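Long-range contact in putative polyprenyl synthetase (Streptomyces coelicolor, PDB 3NF2), which probably transfers prenyl groups to build isoprenoid diphosphate chains, as a magnesium-dependent member of the FPP/GGPP synthase family: residues T205-A219 against Q311-M324. Sequence-based numbering, arbitrary orientation.
Sequences TADTLEKYGYHLGLA and QHTIAIEALDAVDM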
loop_
_atom_site.group_PDB
_atom_site.type_symbol
_atom_site.label_atom_id
_atom_site.label_comp_id
_atom_site.label_asym_id
_atom_site.label_seq_id
_atom_site.Cartn_x
_atom_site.Cartn_y
_atom_site.Cartn_z
ATOM N N THR A 205 -19.232 18.983 10.714
ATOM C CA THR A 205 -20.253 18.354 9.917
ATOM C C THR A 205 -19.754 17.009 9.434
ATOM O O THR A 205 -20.478 16.049 9.378
ATOM C CB THR A 205 -20.576 19.195 8.694
ATOM O OG1 THR A 205 -20.756 20.556 9.073
ATOM C CG2 THR A 205 -21.798 18.702 8.021
ATOM N N ALA A 206 -18.504 16.960 9.029
ATOM C CA ALA A 206 -17.931 15.748 8.497
ATOM C C ALA A 206 -17.805 14.607 9.505
ATOM O O ALA A 206 -18.159 13.485 9.214
ATOM C CB ALA A 206 -16.614 16.052 7.877
ATOM N N ASP A 207 -17.358 14.921 10.710
ATOM C CA ASP A 207 -17.176 13.925 11.732
ATOM C C ASP A 207 -18.483 13.291 12.018
ATOM O O ASP A 207 -18.543 12.124 12.310
ATOM C CB ASP A 207 -16.747 14.558 13.026
ATOM C CG ASP A 207 -15.470 15.238 12.921
ATOM O OD1 ASP A 207 -14.921 15.284 11.831
ATOM O OD2 ASP A 207 -14.989 15.728 13.933
ATOM N N THR A 208 -19.527 14.079 12.023
ATOM C CA THR A 208 -20.816 13.557 12.353
ATOM C C THR A 208 -21.294 12.571 11.329
ATOM O O THR A 208 -21.836 11.557 11.641
ATOM C CB THR A 208 -21.802 14.677 12.624
ATOM O OG1 THR A 208 -21.361 15.389 13.778
ATOM C CG2 THR A 208 -23.152 14.143 12.881
ATOM N N LEU A 209 -21.063 12.877 10.084
ATOM C CA LEU A 209 -21.425 11.974 8.984
ATOM C C LEU A 209 -20.602 10.696 9.039
ATOM O O LEU A 209 -21.062 9.638 8.635
ATOM C CB LEU A 209 -21.209 12.652 7.628
ATOM C CG LEU A 209 -22.137 13.796 7.215
ATOM C CD1 LEU A 209 -21.385 14.714 6.283
ATOM C CD2 LEU A 209 -23.396 13.269 6.548
ATOM N N GLU A 210 -19.379 10.828 9.536
ATOM C CA GLU A 210 -18.491 9.716 9.827
ATOM C C GLU A 210 -19.101 8.803 10.900
ATOM O O GLU A 210 -19.113 7.577 10.751
ATOM C CB GLU A 210 -17.151 10.288 10.285
ATOM C CG GLU A 210 -15.977 9.354 10.286
ATOM C CD GLU A 210 -14.670 10.094 10.479
ATOM O OE1 GLU A 210 -14.146 10.099 11.616
ATOM O OE2 GLU A 210 -14.175 10.685 9.491
ATOM N N LYS A 211 -19.639 9.407 11.961
ATOM C CA LYS A 211 -20.318 8.659 13.027
ATOM C C LYS A 211 -21.547 7.899 12.507
ATOM O O LYS A 211 -21.788 6.756 12.892
ATOM C CB LYS A 211 -20.676 9.579 14.194
ATOM C CG LYS A 211 -19.461 9.939 15.060
ATOM C CD LYS A 211 -19.669 11.204 15.898
ATOM C CE LYS A 211 -18.419 11.521 16.725
ATOM N NZ LYS A 211 -18.352 12.944 17.177
ATOM N N TYR A 212 -22.291 8.526 11.604
ATOM C CA TYR A 212 -23.375 7.849 10.916
ATOM C C TYR A 212 -22.863 6.631 10.143
ATOM O O TYR A 212 -23.442 5.544 10.228
ATOM C CB TYR A 212 -24.100 8.827 9.977
ATOM C CG TYR A 212 -24.838 8.154 8.845
ATOM C CD1 TYR A 212 -24.245 8.008 7.591
ATOM C CD2 TYR A 212 -26.121 7.654 9.027
ATOM C CE1 TYR A 212 -24.909 7.357 6.554
ATOM C CE2 TYR A 212 -26.807 7.014 7.986
ATOM C CZ TYR A 212 -26.196 6.875 6.750
ATOM O OH TYR A 212 -26.865 6.243 5.709
ATOM N N GLY A 213 -21.774 6.819 9.395
ATOM C CA GLY A 213 -21.304 5.798 8.470
ATOM C C GLY A 213 -20.688 4.620 9.182
ATOM O O GLY A 213 -20.923 3.473 8.804
ATOM N N TYR A 214 -19.896 4.924 10.207
ATOM C CA TYR A 214 -19.285 3.930 11.090
ATOM C C TYR A 214 -20.316 3.013 11.723
ATOM O O TYR A 214 -20.200 1.790 11.633
ATOM C CB TYR A 214 -18.463 4.617 12.179
ATOM C CG TYR A 214 -17.544 3.696 12.946
ATOM C CD1 TYR A 214 -17.931 3.157 14.176
ATOM C CD2 TYR A 214 -16.282 3.371 12.453
ATOM C CE1 TYR A 214 -17.090 2.309 14.888
ATOM C CE2 TYR A 214 -15.431 2.521 13.159
ATOM C CZ TYR A 214 -15.841 1.997 14.374
ATOM O OH TYR A 214 -15.004 1.166 15.080
ATOM N N HIS A 215 -21.332 3.604 12.345
ATOM C CA HIS A 215 -22.373 2.824 13.011
ATOM C C HIS A 215 -23.286 2.108 12.031
ATOM O O HIS A 215 -23.768 1.009 12.317
ATOM C CB HIS A 215 -23.131 3.672 14.032
ATOM C CG HIS A 215 -22.307 4.011 15.234
ATOM N ND1 HIS A 215 -22.078 3.112 16.255
ATOM C CD2 HIS A 215 -21.620 5.132 15.560
ATOM C CE1 HIS A 215 -21.299 3.671 17.166
ATOM N NE2 HIS A 215 -21.011 4.899 16.772
ATOM N N LEU A 216 -23.467 2.697 10.855
ATOM C CA LEU A 216 -24.106 1.997 9.741
ATOM C C LEU A 216 -23.280 0.778 9.302
ATOM O O LEU A 216 -23.839 -0.265 8.940
ATOM C CB LEU A 216 -24.309 2.948 8.560
ATOM C CG LEU A 216 -24.828 2.376 7.237
ATOM C CD1 LEU A 216 -26.214 1.825 7.449
ATOM C CD2 LEU A 216 -24.830 3.407 6.124
ATOM N N GLY A 217 -21.952 0.929 9.343
ATOM C CA GLY A 217 -21.024 -0.140 8.998
ATOM C C GLY A 217 -21.112 -1.324 9.934
ATOM O O GLY A 217 -21.126 -2.483 9.491
ATOM N N LEU A 218 -21.194 -1.031 11.226
ATOM C CA LEU A 218 -21.369 -2.062 12.248
ATOM C C LEU A 218 -22.704 -2.784 12.115
ATOM O O LEU A 218 -22.771 -4.008 12.295
ATOM C CB LEU A 218 -21.220 -1.467 13.648
ATOM C CG LEU A 218 -19.815 -1.010 14.066
ATOM C CD1 LEU A 218 -19.890 -0.192 15.337
ATOM C CD2 LEU A 218 -18.889 -2.205 14.281
ATOM N N ALA A 219 -23.755 -2.036 11.773
ATOM C CA ALA A 219 -25.079 -2.630 11.585
ATOM C C ALA A 219 -25.049 -3.546 10.371
ATOM O O ALA A 219 -25.645 -4.627 10.371
ATOM C CB ALA A 219 -26.139 -1.550 11.424
ATOM N N GLN A 311 -27.222 -0.464 16.348
ATOM C CA GLN A 311 -26.263 0.298 15.543
ATOM C C GLN A 311 -26.940 1.148 14.464
ATOM O O GLN A 311 -26.529 2.282 14.218
ATOM C CB GLN A 311 -25.212 -0.629 14.931
ATOM C CG GLN A 311 -24.230 -1.185 15.944
ATOM C CD GLN A 311 -23.329 -0.104 16.499
ATOM O OE1 GLN A 311 -23.020 0.867 15.811
ATOM N NE2 GLN A 311 -22.906 -0.260 17.749
ATOM N N HIS A 312 -27.962 0.577 13.835
ATOM C CA HIS A 312 -28.873 1.281 12.936
ATOM C C HIS A 312 -29.380 2.574 13.584
ATOM O O HIS A 312 -29.295 3.648 12.991
ATOM C CB HIS A 312 -30.043 0.354 12.597
ATOM C CG HIS A 312 -31.056 0.945 11.667
ATOM N ND1 HIS A 312 -32.041 1.815 12.088
ATOM C CD2 HIS A 312 -31.268 0.751 10.344
ATOM C CE1 HIS A 312 -32.801 2.149 11.060
ATOM N NE2 HIS A 312 -32.350 1.521 9.989
ATOM N N THR A 313 -29.880 2.445 14.809
ATOM C CA THR A 313 -30.439 3.541 15.583
ATOM C C THR A 313 -29.397 4.614 15.883
ATOM O O THR A 313 -29.668 5.791 15.686
ATOM C CB THR A 313 -31.097 2.997 16.882
ATOM O OG1 THR A 313 -32.236 2.201 16.527
ATOM C CG2 THR A 313 -31.519 4.118 17.840
ATOM N N ILE A 314 -28.211 4.212 16.338
ATOM C CA ILE A 314 -27.112 5.166 16.599
ATOM C C ILE A 314 -26.689 5.924 15.328
ATOM O O ILE A 314 -26.394 7.133 15.379
ATOM C CB ILE A 314 -25.892 4.476 17.258
ATOM C CG1 ILE A 314 -26.327 3.794 18.561
ATOM C CG2 ILE A 314 -24.750 5.488 17.546
ATOM C CD1 ILE A 314 -25.438 2.638 18.996
ATOM N N ALA A 315 -26.689 5.216 14.196
ATOM C CA ALA A 315 -26.391 5.822 12.895
ATOM C C ALA A 315 -27.438 6.877 12.512
ATOM O O ALA A 315 -27.098 8.039 12.304
ATOM C CB ALA A 315 -26.288 4.753 11.810
ATOM N N ILE A 316 -28.700 6.457 12.453
ATOM C CA ILE A 316 -29.826 7.308 12.058
ATOM C C ILE A 316 -30.039 8.478 13.020
ATOM O O ILE A 316 -30.398 9.581 12.601
ATOM C CB ILE A 316 -31.107 6.453 11.816
ATOM C CG1 ILE A 316 -31.113 5.969 10.359
ATOM C CG2 ILE A 316 -32.393 7.211 12.182
ATOM C CD1 ILE A 316 -32.440 5.405 9.861
ATOM N N GLU A 317 -29.751 8.248 14.295
ATOM C CA GLU A 317 -29.792 9.306 15.296
ATOM C C GLU A 317 -28.582 10.263 15.226
ATOM O O GLU A 317 -28.639 11.377 15.751
ATOM C CB GLU A 317 -30.077 8.701 16.689
ATOM C CG GLU A 317 -29.249 9.142 17.894
ATOM C CD GLU A 317 -29.563 8.301 19.144
ATOM O OE1 GLU A 317 -30.652 7.683 19.201
ATOM O OE2 GLU A 317 -28.723 8.253 20.071
ATOM N N ALA A 318 -27.512 9.859 14.542
ATOM C CA ALA A 318 -26.398 10.784 14.272
ATOM C C ALA A 318 -26.716 11.745 13.113
ATOM O O ALA A 318 -26.258 12.886 13.116
ATOM C CB ALA A 318 -25.096 10.036 14.018
ATOM N N LEU A 319 -27.499 11.279 12.136
ATOM C CA LEU A 319 -27.988 12.123 11.036
ATOM C C LEU A 319 -28.801 13.318 11.514
ATOM O O LEU A 319 -28.746 14.385 10.904
ATOM C CB LEU A 319 -28.883 11.326 10.091
ATOM C CG LEU A 319 -28.332 10.528 8.915
ATOM C CD1 LEU A 319 -29.482 9.789 8.261
ATOM C CD2 LEU A 319 -27.610 11.405 7.905
ATOM N N ASP A 320 -29.575 13.116 12.582
ATOM C CA ASP A 320 -30.384 14.164 13.212
ATOM C C ASP A 320 -29.540 15.371 13.649
ATOM O O ASP A 320 -30.011 16.511 13.611
ATOM C CB ASP A 320 -31.139 13.589 14.420
ATOM C CG ASP A 320 -32.094 12.447 14.045
ATOM O OD1 ASP A 320 -32.295 12.190 12.832
ATOM O OD2 ASP A 320 -32.662 11.820 14.973
ATOM N N ALA A 321 -28.290 15.108 14.035
ATOM C CA ALA A 321 -27.369 16.123 14.556
ATOM C C ALA A 321 -26.782 17.069 13.497
ATOM O O ALA A 321 -26.221 18.114 13.843
ATOM C CB ALA A 321 -26.236 15.452 15.357
ATOM N N VAL A 322 -26.899 16.706 12.221
ATOM C CA VAL A 322 -26.330 17.531 11.147
ATOM C C VAL A 322 -27.349 18.281 10.284
ATOM O O VAL A 322 -28.299 17.692 9.745
ATOM C CB VAL A 322 -25.328 16.762 10.242
ATOM C CG1 VAL A 322 -23.897 17.098 10.641
ATOM C CG2 VAL A 322 -25.577 15.262 10.285
ATOM N N ASP A 323 -27.112 19.588 10.168
ATOM C CA ASP A 323 -27.894 20.477 9.321
ATOM C C ASP A 323 -27.680 20.103 7.861
ATOM O O ASP A 323 -26.561 20.139 7.350
ATOM C CB ASP A 323 -27.501 21.933 9.578
ATOM C CG ASP A 323 -28.524 22.925 9.048
ATOM O OD1 ASP A 323 -29.654 22.516 8.690
ATOM O OD2 ASP A 323 -28.190 24.127 8.995
ATOM N N MET A 324 -28.775 19.751 7.201
ATOM C CA MET A 324 -28.732 19.049 5.934
ATOM C C MET A 324 -30.108 19.175 5.294
ATOM O O MET A 324 -31.117 19.105 6.003
ATOM C CB MET A 324 -28.407 17.579 6.219
ATOM C CG MET A 324 -28.523 16.596 5.074
ATOM S SD MET A 324 -28.397 14.892 5.682
ATOM C CE MET A 324 -27.170 15.077 6.956
#
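His215 and Gln311 meet near one end of a close antiparallel helix pair in the all-helical isoprenoid synthase fold, joining helix 203-230 to the C-terminal part of helix 300-319. The local axes approach to 7.7 Å at 163°, a spacing permitted by small side chains: Ala315 sets CB 3.4 Å from Tyr212 O, while Ala318 CB packs on the Tyr212 backbone. The Tyr212 ring, with CG anti to the backbone N (chi1 157°), runs past Ala315 to Leu319; Ala315 O lies at its edge, in plane, and Leu319 CD2 sits above one face toward the rim. The Tyr212 hydroxyl is hydrogen-bonded to Phe332 O, tying the pair to helix 326-339. At the end of the type I turn from Leu319 to Val322, the methyls of Thr208 and Val322 meet tip to tip, CG2 to CG2 3.7 Å, and Val322 CG1 also touches Thr205 CG2. Ile314 puts CG2 squarely over the imidazole face of His215, 3.6 Å from the ring centroid, a CH-pi contact. A bend at chi2 (-68°) folds Gln311 back toward His215, its amide nearly coplanar with that ring, and His215 ND1 donates to Gln311 OE1, modelled at a doubtfully short 2.5 Å.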